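Local coordinates for protein serine protease inhibitor (Thermoanaerobacter tengcongensis, PDB 2PEF) that probably inhibits serine proteases as a serpin and is found here in the latent state, at residues A38-A43 with L160-A165; D119-A124 with N134-S139; T172-A177 with E195-E200; Y222-I227 with A261-F266. All blocks are in the same frame, centred on the assembly; numbering follows the deposited sequence.

From the N terminus, helix 35-46 supplies the first half of contact 1, whose partner, strand 158-169, comes more than a hundred residues later. Nested inside that large loop, contact 2 closes a short strand-to-helix loop between strand 119-123 and helix 127-140. The two touch, Trp136 and Val137 packing on Ile161, so helix 35-46 and helix 127-140 meet the same strand of sheet A. Contacts 3 and 4 follow in series. Contact 3 joins the loop after strand 158-169 of sheet A to strand 191-201 of sheet C; contact 4 joins strand 222-229 of sheet B to strand 255-273, shared by sheets C and A. Strands 191-201 and 255-273 pair, so these contacts touch, about 11 Å apart between centres.

Contact 1 of 4, residues A38-A43 with L160-A165; sequences AMLALA and LINAVA
ND2 of Asn162 rests against Leu40 of helix 35-46 while it hydrogen-bonds to Asn93 OD1 on the neighbouring strand 87-98. CD1 of Leu40 comes within 3.5 Å of Asn162 ND2, and Leu40 CB lies almost as near to that nitrogen, at 3.6 Å. The leucine and the amide pass each other at a slant, so the methyl and the CB both border the nitrogen in van der Waals contact. At the other end of the amide, OD1 is hydrogen-bonded to Ser37, which lies just before 38-43 on the same helix. With both polar ends engaged, the amide is fixed in rotation although it is buried. CG of Asn162 stands opposite the backbone N (chi1 166°), an orientation that carries the amide past Leu40.

This is helix 35-46 of the serpin fold packing against sheet A. Strand 158-169 has strand 87-98 on one flank and strand 322-331 on the other. By its sequence and its place after strand 310-318, strand 322-331 is consistent with being the inserted reactive-centre loop, as in other latent serpins. Thr329 of that strand bonds to the backbone of Asn162 and also touches Ala41.

Closest between the two backbones are Ala41 and Asn162, their CA atoms 5.3 Å apart. Ala41 CB meets Asn162 CB at 4.1 Å, and the small size of the alanine is consistent with the close approach of helix and strand. Leu40 also packs against Leu74 and Met78 of helix 67-80.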
loop_
_atom_site.group_PDB
_atom_site.type_symbol
_atom_site.label_atom_id
_atom_site.label_comp_id
_atom_site.label_asym_id
_atom_site.label_seq_id
_atom_site.Cartn_x
_atom_site.Cartn_y
_atom_site.Cartn_z
ATOM N N ALA A 38 2.165 -3.648 -2.097
ATOM C CA ALA A 38 1.625 -4.585 -3.078
ATOM C C ALA A 38 2.636 -4.876 -4.178
ATOM O O ALA A 38 2.877 -6.043 -4.511
ATOM C CB ALA A 38 0.330 -4.059 -3.662
ATOM N N MET A 39 3.221 -3.810 -4.725
ATOM C CA MET A 39 4.269 -3.904 -5.740
ATOM C C MET A 39 5.408 -4.824 -5.302
ATOM O O MET A 39 5.860 -5.689 -6.056
ATOM C CB MET A 39 4.818 -2.505 -6.051
ATOM C CG MET A 39 6.045 -2.486 -6.956
ATOM S SD MET A 39 5.699 -3.063 -8.627
ATOM C CE MET A 39 4.816 -1.661 -9.302
ATOM N N LEU A 40 5.881 -4.626 -4.075
ATOM C CA LEU A 40 7.034 -5.383 -3.590
ATOM C C LEU A 40 6.765 -6.877 -3.421
ATOM O O LEU A 40 7.597 -7.702 -3.801
ATOM C CB LEU A 40 7.595 -4.765 -2.311
ATOM C CG LEU A 40 8.243 -3.393 -2.529
ATOM C CD1 LEU A 40 8.479 -2.698 -1.199
ATOM C CD2 LEU A 40 9.535 -3.496 -3.320
ATOM N N ALA A 41 5.606 -7.223 -2.865
ATOM C CA ALA A 41 5.232 -8.621 -2.685
ATOM C C ALA A 41 5.077 -9.300 -4.041
ATOM O O ALA A 41 5.533 -10.426 -4.239
ATOM C CB ALA A 41 3.943 -8.727 -1.891
ATOM N N LEU A 42 4.442 -8.593 -4.975
ATOM C CA LEU A 42 4.172 -9.139 -6.297
ATOM C C LEU A 42 5.425 -9.199 -7.165
ATOM O O LEU A 42 5.572 -10.112 -7.978
ATOM C CB LEU A 42 3.067 -8.340 -6.991
ATOM C CG LEU A 42 1.663 -8.456 -6.381
ATOM C CD1 LEU A 42 0.763 -7.341 -6.897
ATOM C CD2 LEU A 42 1.035 -9.825 -6.652
ATOM N N ALA A 43 6.319 -8.225 -7.003
ATOM C CA ALA A 43 7.577 -8.235 -7.749
ATOM C C ALA A 43 8.460 -9.405 -7.314
ATOM O O ALA A 43 9.072 -10.079 -8.159
ATOM C CB ALA A 43 8.301 -6.912 -7.594
ATOM N N LEU A 160 4.891 -15.469 0.464
ATOM C CA LEU A 160 5.725 -14.291 0.271
ATOM C C LEU A 160 4.999 -13.130 0.936
ATOM O O LEU A 160 3.798 -12.947 0.739
ATOM C CB LEU A 160 5.957 -14.010 -1.218
ATOM C CG LEU A 160 6.568 -15.144 -2.053
ATOM C CD1 LEU A 160 5.488 -16.083 -2.610
ATOM C CD2 LEU A 160 7.403 -14.586 -3.191
ATOM N N ILE A 161 5.724 -12.361 1.739
ATOM C CA ILE A 161 5.111 -11.300 2.533
ATOM C C ILE A 161 5.952 -10.036 2.487
ATOM O O ILE A 161 7.172 -10.085 2.659
ATOM C CB ILE A 161 4.902 -11.720 4.021
ATOM C CG1 ILE A 161 4.105 -13.027 4.117
ATOM C CG2 ILE A 161 4.190 -10.604 4.799
ATOM C CD1 ILE A 161 4.097 -13.666 5.491
ATOM N N ASN A 162 5.291 -8.908 2.245
ATOM C CA ASN A 162 5.910 -7.606 2.447
ATOM C C ASN A 162 5.223 -6.836 3.569
ATOM O O ASN A 162 4.013 -6.942 3.745
ATOM C CB ASN A 162 5.858 -6.784 1.162
ATOM C CG ASN A 162 6.179 -5.324 1.400
ATOM O OD1 ASN A 162 5.295 -4.535 1.721
ATOM N ND2 ASN A 162 7.451 -4.962 1.266
ATOM N N ALA A 163 6.008 -6.059 4.312
ATOM C CA ALA A 163 5.483 -5.102 5.280
ATOM C C ALA A 163 6.101 -3.721 5.085
ATOM O O ALA A 163 7.294 -3.596 4.802
ATOM C CB ALA A 163 5.707 -5.592 6.705
ATOM N N VAL A 164 5.266 -2.693 5.218
ATOM C CA VAL A 164 5.699 -1.298 5.177
ATOM C C VAL A 164 5.224 -0.615 6.457
ATOM O O VAL A 164 4.062 -0.775 6.847
ATOM C CB VAL A 164 5.129 -0.562 3.932
ATOM C CG1 VAL A 164 5.395 0.948 4.007
ATOM C CG2 VAL A 164 5.714 -1.126 2.664
ATOM N N ALA A 165 6.121 0.122 7.119
ATOM C CA ALA A 165 5.766 0.872 8.326
ATOM C C ALA A 165 6.159 2.339 8.181
ATOM O O ALA A 165 7.322 2.646 7.933
ATOM C CB ALA A 165 6.434 0.260 9.552
#

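Contact 2 of 4, residues D119-A124 with N134-S139; sequences DIFKAA and NNWVKS
One hydrogen bond spans the gap between Asp119 and Trp136: indole NE1 donates to OD2 at 3.0 Å and the N-H points nearly straight at the oxygen (172°). The acceptor lies in the indole plane, and it offers its anti lone pair, the one turned away from OD1. The carboxylate plane is turned almost perpendicular to the indole plane, its oxygen meeting the ring's edge.

The aromatic part is an offset edge-to-face pair. Phe121 directs its edge toward the face of the five-membered ring of Trp136, centroids 5.4 Å apart and planes at 83°. Phe121 CZ makes the nearest approach, 3.7 Å from Trp136 CD1, with CE1 alongside. CG of Trp136 lies opposite the backbone N (chi1 -173°), which sends the indole out from helix 127-140 toward strand 119-123. Phe121 also stacks with Trp96 on strand 87-98, while Trp136 packs on Ala92 and Ser94 of that strand.

Helix 127-140, which probably corresponds to helix F of the serpins, lies across sheet A, here against the edge strand 119-123. An in-plane acceptor at its edge and a phenyl edge against its face probably fix the turn of the indole, and the straight N-H bond is likely to help stabilise a negative charge on Asp119.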
loop_
_atom_site.group_PDB
_atom_site.type_symbol
_atom_site.label_atom_id
_atom_site.label_comp_id
_atom_site.label_asym_id
_atom_site.label_seq_id
_atom_site.Cartn_x
_atom_site.Cartn_y
_atom_site.Cartn_z
ATOM N N ASP A 119 14.068 -11.826 4.351
ATOM C CA ASP A 119 14.279 -12.880 5.334
ATOM C C ASP A 119 13.750 -14.181 4.750
ATOM O O ASP A 119 12.623 -14.229 4.253
ATOM C CB ASP A 119 13.500 -12.565 6.610
ATOM C CG ASP A 119 14.078 -11.400 7.389
ATOM O OD1 ASP A 119 15.309 -11.201 7.369
ATOM O OD2 ASP A 119 13.286 -10.692 8.046
ATOM N N ILE A 120 14.566 -15.231 4.807
ATOM C CA ILE A 120 14.185 -16.523 4.245
ATOM C C ILE A 120 13.950 -17.532 5.367
ATOM O O ILE A 120 14.876 -17.912 6.080
ATOM C CB ILE A 120 15.236 -17.032 3.226
ATOM C CG1 ILE A 120 15.348 -16.051 2.049
ATOM C CG2 ILE A 120 14.876 -18.429 2.725
ATOM C CD1 ILE A 120 16.667 -16.114 1.299
ATOM N N PHE A 121 12.696 -17.952 5.519
ATOM C CA PHE A 121 12.317 -18.870 6.593
ATOM C C PHE A 121 12.004 -20.268 6.079
ATOM O O PHE A 121 11.010 -20.471 5.382
ATOM C CB PHE A 121 11.091 -18.341 7.347
ATOM C CG PHE A 121 11.329 -17.064 8.097
ATOM C CD1 PHE A 121 11.097 -15.832 7.487
ATOM C CD2 PHE A 121 11.758 -17.087 9.419
ATOM C CE1 PHE A 121 11.301 -14.638 8.184
ATOM C CE2 PHE A 121 11.968 -15.899 10.124
ATOM C CZ PHE A 121 11.737 -14.674 9.502
ATOM N N LYS A 122 12.854 -21.232 6.429
ATOM C CA LYS A 122 12.527 -22.636 6.219
ATOM C C LYS A 122 11.634 -23.073 7.377
ATOM O O LYS A 122 12.068 -23.112 8.533
ATOM C CB LYS A 122 13.791 -23.499 6.109
ATOM C CG LYS A 122 14.888 -23.175 7.115
ATOM N N ALA A 123 10.381 -23.390 7.067
ATOM C CA ALA A 123 9.367 -23.551 8.106
ATOM C C ALA A 123 8.641 -24.897 8.078
ATOM O O ALA A 123 8.631 -25.592 7.059
ATOM C CB ALA A 123 8.371 -22.397 8.040
ATOM N N ALA A 124 8.044 -25.251 9.214
ATOM C CA ALA A 124 7.297 -26.499 9.355
ATOM C C ALA A 124 5.883 -26.395 8.784
ATOM O O ALA A 124 5.282 -27.407 8.409
ATOM C CB ALA A 124 7.250 -26.921 10.815
ATOM N N ASN A 134 3.005 -14.194 12.278
ATOM C CA ASN A 134 2.325 -13.082 12.932
ATOM C C ASN A 134 3.242 -12.230 13.803
ATOM O O ASN A 134 3.086 -11.010 13.861
ATOM C CB ASN A 134 1.118 -13.573 13.725
ATOM C CG ASN A 134 -0.015 -14.025 12.827
ATOM O OD1 ASN A 134 -0.123 -13.589 11.680
ATOM N ND2 ASN A 134 -0.863 -14.906 13.342
ATOM N N ASN A 135 4.198 -12.873 14.469
ATOM C CA ASN A 135 5.221 -12.142 15.217
ATOM C C ASN A 135 6.109 -11.300 14.305
ATOM O O ASN A 135 6.493 -10.176 14.661
ATOM C CB ASN A 135 6.045 -13.095 16.082
ATOM C CG ASN A 135 5.301 -13.525 17.328
ATOM O OD1 ASN A 135 4.620 -12.717 17.965
ATOM N ND2 ASN A 135 5.423 -14.797 17.683
ATOM N N TRP A 136 6.392 -11.836 13.118
ATOM C CA TRP A 136 7.179 -11.130 12.122
ATOM C C TRP A 136 6.423 -9.901 11.627
ATOM O O TRP A 136 6.963 -8.803 11.653
ATOM C CB TRP A 136 7.546 -12.062 10.961
ATOM C CG TRP A 136 8.497 -11.466 9.970
ATOM C CD1 TRP A 136 9.862 -11.530 10.001
ATOM C CD2 TRP A 136 8.158 -10.728 8.788
ATOM N NE1 TRP A 136 10.391 -10.876 8.917
ATOM C CE2 TRP A 136 9.369 -10.374 8.156
ATOM C CE3 TRP A 136 6.949 -10.330 8.204
ATOM C CZ2 TRP A 136 9.408 -9.636 6.968
ATOM C CZ3 TRP A 136 6.988 -9.593 7.018
ATOM C CH2 TRP A 136 8.211 -9.260 6.415
ATOM N N VAL A 137 5.166 -10.078 11.218
ATOM C CA VAL A 137 4.363 -8.937 10.748
ATOM C C VAL A 137 4.144 -7.887 11.850
ATOM O O VAL A 137 4.238 -6.683 11.592
ATOM C CB VAL A 137 3.017 -9.353 10.067
ATOM C CG1 VAL A 137 3.272 -10.240 8.852
ATOM C CG2 VAL A 137 2.075 -10.037 11.042
ATOM N N LYS A 138 3.902 -8.344 13.076
ATOM C CA LYS A 138 3.749 -7.434 14.208
ATOM C C LYS A 138 5.013 -6.604 14.423
ATOM O O LYS A 138 4.929 -5.402 14.664
ATOM C CB LYS A 138 3.384 -8.193 15.487
ATOM C CG LYS A 138 2.826 -7.311 16.588
ATOM C CD LYS A 138 2.512 -8.107 17.850
ATOM C CE LYS A 138 1.821 -7.234 18.885
ATOM N N SER A 139 6.180 -7.246 14.340
ATOM C CA SER A 139 7.456 -6.550 14.543
ATOM C C SER A 139 7.739 -5.535 13.434
ATOM O O SER A 139 8.131 -4.394 13.708
ATOM C CB SER A 139 8.613 -7.549 14.628
ATOM O OG SER A 139 9.858 -6.867 14.688
#

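Contact 3 of 4, residues T172-A177 with E195-E200; sequences TVYEKA and EFMNSE
Met197 CB sits almost squarely over the centre of the Tyr174 ring, 3.5 Å from the centroid and 13° off the ring normal, a CH-pi contact made by the methylene next to the backbone. The same side chain adds a Met-aromatic contact: Met197 SD lies 4.1 Å from the Tyr174 centroid, obliquely. A bend at the last torsion (chi3 -67°) keeps CE over the same face, out toward the rim, 3.6 Å from Tyr174 CE1. At the ring edge the carbonyl O of Asn198 comes to 3.3 Å from Tyr174 CD2.

Beyond the ring, one water joins three groups. It donates to Met197 O and to Ser199 OG, the latter at 2.6 Å, and is 2.7 Å from Tyr174 OH. Ser199 OG has a further partner in Glu201. A leucine in place of Tyr174 would probably leave that water without its phenolic mate and Met197 without an aromatic face.

Loop 172-177 follows strand 158-169 of sheet A and packs onto strand 191-201 of sheet C. Through the Tyr174 backbone it bonds to Glu320, just ahead of the probable inserted reactive-centre loop. The place is consistent with the serpin breach, where Trp170 meets the same tyrosine edge-to-face. Apolar contact over its face sets the ring's position, while the water shared with Met197 O and Ser199 OG satisfies the hydroxyl and probably fixes the ring's tilt.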
loop_
_atom_site.group_PDB
_atom_site.type_symbol
_atom_site.label_atom_id
_atom_site.label_comp_id
_atom_site.label_asym_id
_atom_site.label_seq_id
_atom_site.Cartn_x
_atom_site.Cartn_y
_atom_site.Cartn_z
ATOM N N THR A 172 4.876 21.048 11.104
ATOM C CA THR A 172 4.304 21.871 12.155
ATOM C C THR A 172 3.201 21.060 12.828
ATOM O O THR A 172 2.139 20.849 12.240
ATOM C CB THR A 172 3.689 23.176 11.590
ATOM O OG1 THR A 172 4.618 23.824 10.711
ATOM C CG2 THR A 172 3.309 24.127 12.718
ATOM N N VAL A 173 3.453 20.596 14.050
ATOM C CA VAL A 173 2.423 19.855 14.791
ATOM C C VAL A 173 1.241 20.764 15.134
ATOM O O VAL A 173 1.383 21.986 15.188
ATOM C CB VAL A 173 2.969 19.160 16.073
ATOM C CG1 VAL A 173 3.941 18.046 15.710
ATOM C CG2 VAL A 173 3.627 20.153 17.020
ATOM N N TYR A 174 0.075 20.162 15.341
ATOM C CA TYR A 174 -1.115 20.912 15.706
ATOM C C TYR A 174 -1.113 21.209 17.196
ATOM O O TYR A 174 -1.188 20.286 18.018
ATOM C CB TYR A 174 -2.369 20.124 15.357
ATOM C CG TYR A 174 -2.620 19.914 13.882
ATOM C CD1 TYR A 174 -2.216 18.736 13.246
ATOM C CD2 TYR A 174 -3.290 20.873 13.128
ATOM C CE1 TYR A 174 -2.460 18.527 11.894
ATOM C CE2 TYR A 174 -3.544 20.672 11.772
ATOM C CZ TYR A 174 -3.127 19.492 11.166
ATOM O OH TYR A 174 -3.378 19.268 9.837
ATOM N N GLU A 175 -1.030 22.493 17.539
ATOM C CA GLU A 175 -1.129 22.929 18.928
ATOM C C GLU A 175 -2.565 22.774 19.413
ATOM O O GLU A 175 -3.492 22.733 18.605
ATOM C CB GLU A 175 -0.681 24.388 19.082
ATOM C CG GLU A 175 0.794 24.640 18.766
ATOM C CD GLU A 175 1.745 23.879 19.676
ATOM O OE1 GLU A 175 1.534 23.880 20.913
ATOM O OE2 GLU A 175 2.713 23.285 19.151
ATOM N N LYS A 176 -2.741 22.695 20.732
ATOM C CA LYS A 176 -4.071 22.550 21.328
ATOM C C LYS A 176 -5.075 23.566 20.787
ATOM O O LYS A 176 -6.234 23.220 20.529
ATOM C CB LYS A 176 -4.008 22.631 22.863
ATOM C CG LYS A 176 -3.444 21.392 23.545
ATOM C CD LYS A 176 -4.360 20.181 23.396
ATOM C CE LYS A 176 -3.786 18.962 24.105
ATOM N NZ LYS A 176 -4.772 17.849 24.201
ATOM N N ALA A 177 -4.620 24.808 20.605
ATOM C CA ALA A 177 -5.474 25.894 20.107
ATOM C C ALA A 177 -6.020 25.653 18.705
ATOM O O ALA A 177 -7.013 26.268 18.309
ATOM C CB ALA A 177 -4.732 27.229 20.157
ATOM N N GLU A 195 -12.646 15.347 16.744
ATOM C CA GLU A 195 -11.663 16.416 16.751
ATOM C C GLU A 195 -11.171 16.717 15.341
ATOM O O GLU A 195 -10.773 15.814 14.600
ATOM C CB GLU A 195 -10.500 16.079 17.683
ATOM C CG GLU A 195 -10.818 16.313 19.156
ATOM C CD GLU A 195 -9.596 16.202 20.055
ATOM O OE1 GLU A 195 -8.931 15.144 20.042
ATOM O OE2 GLU A 195 -9.306 17.175 20.786
ATOM N N PHE A 196 -11.230 17.997 14.982
ATOM C CA PHE A 196 -10.740 18.482 13.703
ATOM C C PHE A 196 -9.545 19.395 13.927
ATOM O O PHE A 196 -9.476 20.118 14.919
ATOM C CB PHE A 196 -11.847 19.209 12.943
ATOM C CG PHE A 196 -12.721 18.296 12.132
ATOM C CD1 PHE A 196 -13.669 17.485 12.751
ATOM C CD2 PHE A 196 -12.595 18.249 10.752
ATOM C CE1 PHE A 196 -14.483 16.637 11.997
ATOM C CE2 PHE A 196 -13.409 17.401 9.983
ATOM C CZ PHE A 196 -14.353 16.598 10.611
ATOM N N MET A 197 -8.596 19.340 13.004
ATOM C CA MET A 197 -7.310 19.991 13.201
ATOM C C MET A 197 -7.085 21.072 12.145
ATOM O O MET A 197 -7.063 20.786 10.944
ATOM C CB MET A 197 -6.183 18.954 13.179
ATOM C CG MET A 197 -6.419 17.731 14.075
ATOM S SD MET A 197 -5.014 16.600 14.168
ATOM C CE MET A 197 -4.946 15.954 12.497
ATOM N N ASN A 198 -6.928 22.307 12.616
ATOM C CA ASN A 198 -6.776 23.484 11.762
ATOM C C ASN A 198 -5.319 23.829 11.527
ATOM O O ASN A 198 -4.515 23.838 12.467
ATOM C CB ASN A 198 -7.442 24.701 12.407
ATOM C CG ASN A 198 -8.952 24.600 12.457
ATOM O OD1 ASN A 198 -9.570 23.838 11.716
ATOM N ND2 ASN A 198 -9.559 25.395 13.335
ATOM N N SER A 199 -4.991 24.136 10.276
ATOM C CA SER A 199 -3.650 24.579 9.916
ATOM C C SER A 199 -3.667 25.560 8.754
ATOM O O SER A 199 -4.673 25.707 8.051
ATOM C CB SER A 199 -2.776 23.378 9.550
ATOM O OG SER A 199 -3.309 22.702 8.426
ATOM N N GLU A 200 -2.541 26.243 8.569
ATOM C CA GLU A 200 -2.296 26.993 7.354
ATOM C C GLU A 200 -1.366 26.174 6.491
ATOM O O GLU A 200 -0.278 25.789 6.927
ATOM C CB GLU A 200 -1.644 28.336 7.655
ATOM C CG GLU A 200 -2.579 29.362 8.239
ATOM C CD GLU A 200 -1.849 30.588 8.733
ATOM O OE1 GLU A 200 -0.644 30.744 8.422
ATOM O OE2 GLU A 200 -2.487 31.397 9.435
HETATM O O HOH W 1 -5.155 20.859 8.630
HETATM O O HOH W 2 -7.045 18.480 21.813
#

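Contact 4 of 4, residues Y222-I227 with A261-F266; sequences YSFVAI and ASLPKF
From CB, the Phe224 side chain leaves strand 222-229 with CG opposite the backbone N (chi1 -174°), which points the ring at Leu263 and Phe266 of strand 255-273. The inner ring atoms lead out to CE2, which meets both methyls of Leu263: CD1 at 3.8 Å in one of the two conformers of Leu263, and CD2 of that conformer a little farther. At the tip, Phe224 CZ faces Phe266 CZ at 4.1 Å, and each atom lies near the plane of the other ring, so the two phenylalanines approach from opposite directions edge against edge.

Phe353 adds a ring almost parallel to Phe224 and meets Phe266 as well, while Val318 on strand 310-318 touches Phe224, Leu263 and Phe266. With Phe224 shortened to alanine, a gap would probably open between the strands, and Leu263 and Phe266 would lose their common aromatic neighbour.

Strand 222-229 pairs with strands 210-216 and 345-357 in sheet B. Leu263 comes from the half of strand 255-273 that pairs with strand 191-201 in sheet C, and Phe266 from where the strand passes over into sheet A beside strand 310-318. Phe224 of sheet B thus packs at this junction, in the hydrophobic core behind sheet A of the serpin fold.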
loop_
_atom_site.group_PDB
_atom_site.type_symbol
_atom_site.label_atom_id
_atom_site.label_comp_id
_atom_site.label_asym_id
_atom_site.label_seq_id
_atom_site.Cartn_x
_atom_site.Cartn_y
_atom_site.Cartn_z
ATOM N N TYR A 222 8.299 13.404 2.951
ATOM C CA TYR A 222 6.944 12.916 2.708
ATOM C C TYR A 222 5.936 14.009 2.985
ATOM O O TYR A 222 6.198 14.922 3.763
ATOM C CB TYR A 222 6.646 11.690 3.579
ATOM C CG TYR A 222 7.674 10.597 3.404
ATOM C CD1 TYR A 222 8.616 10.334 4.398
ATOM C CD2 TYR A 222 7.718 9.844 2.235
ATOM C CE1 TYR A 222 9.572 9.330 4.230
ATOM C CE2 TYR A 222 8.664 8.844 2.055
ATOM C CZ TYR A 222 9.590 8.597 3.053
ATOM O OH TYR A 222 10.530 7.612 2.871
ATOM N N SER A 223 4.783 13.912 2.333
ATOM C CA SER A 223 3.684 14.833 2.568
ATOM C C SER A 223 2.347 14.105 2.558
ATOM O O SER A 223 2.240 12.973 2.083
ATOM C CB SER A 223 3.673 15.960 1.531
ATOM O OG SER A 223 4.820 16.781 1.667
ATOM N N PHE A 224 1.343 14.777 3.101
ATOM C CA PHE A 224 -0.011 14.270 3.144
ATOM C C PHE A 224 -0.831 15.069 2.137
ATOM O O PHE A 224 -0.910 16.298 2.224
ATOM C CB PHE A 224 -0.577 14.438 4.562
ATOM C CG PHE A 224 -1.931 13.817 4.762
ATOM C CD1 PHE A 224 -2.049 12.506 5.218
ATOM C CD2 PHE A 224 -3.092 14.549 4.526
ATOM C CE1 PHE A 224 -3.297 11.924 5.418
ATOM C CE2 PHE A 224 -4.347 13.969 4.720
ATOM C CZ PHE A 224 -4.445 12.660 5.174
ATOM N N VAL A 225 -1.416 14.359 1.175
ATOM C CA VAL A 225 -2.278 14.960 0.163
ATOM C C VAL A 225 -3.737 14.719 0.552
ATOM O O VAL A 225 -4.115 13.583 0.836
ATOM C CB VAL A 225 -1.984 14.339 -1.229
ATOM C CG1 VAL A 225 -3.004 14.801 -2.277
ATOM C CG2 VAL A 225 -0.563 14.672 -1.666
ATOM N N ALA A 226 -4.542 15.786 0.576
ATOM C CA ALA A 226 -5.981 15.683 0.849
ATOM C C ALA A 226 -6.754 16.244 -0.333
ATOM O O ALA A 226 -6.464 17.350 -0.786
ATOM C CB ALA A 226 -6.348 16.431 2.125
ATOM N N ILE A 227 -7.721 15.477 -0.841
ATOM C CA ILE A 227 -8.486 15.874 -2.023
ATOM C C ILE A 227 -9.975 15.778 -1.727
ATOM O O ILE A 227 -10.458 14.729 -1.319
ATOM C CB ILE A 227 -8.142 14.992 -3.249
ATOM C CG1 ILE A 227 -6.652 15.088 -3.581
ATOM C CG2 ILE A 227 -9.005 15.383 -4.465
ATOM C CD1 ILE A 227 -6.176 14.017 -4.530
ATOM N N ALA A 261 -6.671 25.100 6.172
ATOM C CA ALA A 261 -6.949 23.666 6.063
ATOM C C ALA A 261 -7.543 23.093 7.339
ATOM O O ALA A 261 -7.232 23.544 8.442
ATOM C CB ALA A 261 -5.682 22.911 5.691
ATOM N N SER A 262 -8.409 22.100 7.171
ATOM C CA SER A 262 -9.008 21.388 8.288
ATOM C C SER A 262 -8.973 19.891 8.008
ATOM O O SER A 262 -9.442 19.434 6.963
ATOM C CB SER A 262 -10.438 21.870 8.529
ATOM O OG SER A 262 -11.122 21.025 9.438
ATOM N N LEU A 263 -8.412 19.145 8.955
ATOM C CA LEU A 263 -8.254 17.706 8.824
ATOM C C LEU A 263 -8.760 17.014 10.086
ATOM O O LEU A 263 -8.338 17.348 11.192
ATOM C CB LEU A 263 -6.780 17.356 8.590
ATOM C CG LEU A 263 -6.398 15.898 8.326
ATOM C CD1 LEU A 263 -6.982 15.415 6.998
ATOM C CD2 LEU A 263 -4.884 15.747 8.332
ATOM N N PRO A 264 -9.687 16.048 9.933
ATOM C CA PRO A 264 -10.093 15.360 11.157
ATOM C C PRO A 264 -9.009 14.399 11.619
ATOM O O PRO A 264 -8.261 13.868 10.796
ATOM C CB PRO A 264 -11.312 14.545 10.714
ATOM C CG PRO A 264 -11.076 14.292 9.252
ATOM C CD PRO A 264 -10.399 15.536 8.745
ATOM N N LYS A 265 -8.928 14.169 12.924
ATOM C CA LYS A 265 -8.180 13.019 13.416
ATOM C C LYS A 265 -8.930 11.783 12.934
ATOM O O LYS A 265 -10.164 11.722 13.021
ATOM C CB LYS A 265 -8.101 13.031 14.938
ATOM C CG LYS A 265 -7.316 14.197 15.501
ATOM C CD LYS A 265 -7.019 14.006 16.981
ATOM C CE LYS A 265 -6.407 15.261 17.580
ATOM N NZ LYS A 265 -6.237 15.151 19.059
ATOM N N PHE A 266 -8.206 10.806 12.400
ATOM C CA PHE A 266 -8.858 9.558 11.991
ATOM C C PHE A 266 -7.961 8.342 12.131
ATOM O O PHE A 266 -6.737 8.447 12.057
ATOM C CB PHE A 266 -9.484 9.659 10.586
ATOM C CG PHE A 266 -8.491 9.800 9.462
ATOM C CD1 PHE A 266 -7.976 8.674 8.829
ATOM C CD2 PHE A 266 -8.091 11.058 9.017
ATOM C CE1 PHE A 266 -7.066 8.789 7.781
ATOM C CE2 PHE A 266 -7.175 11.183 7.964
ATOM C CZ PHE A 266 -6.668 10.046 7.345
#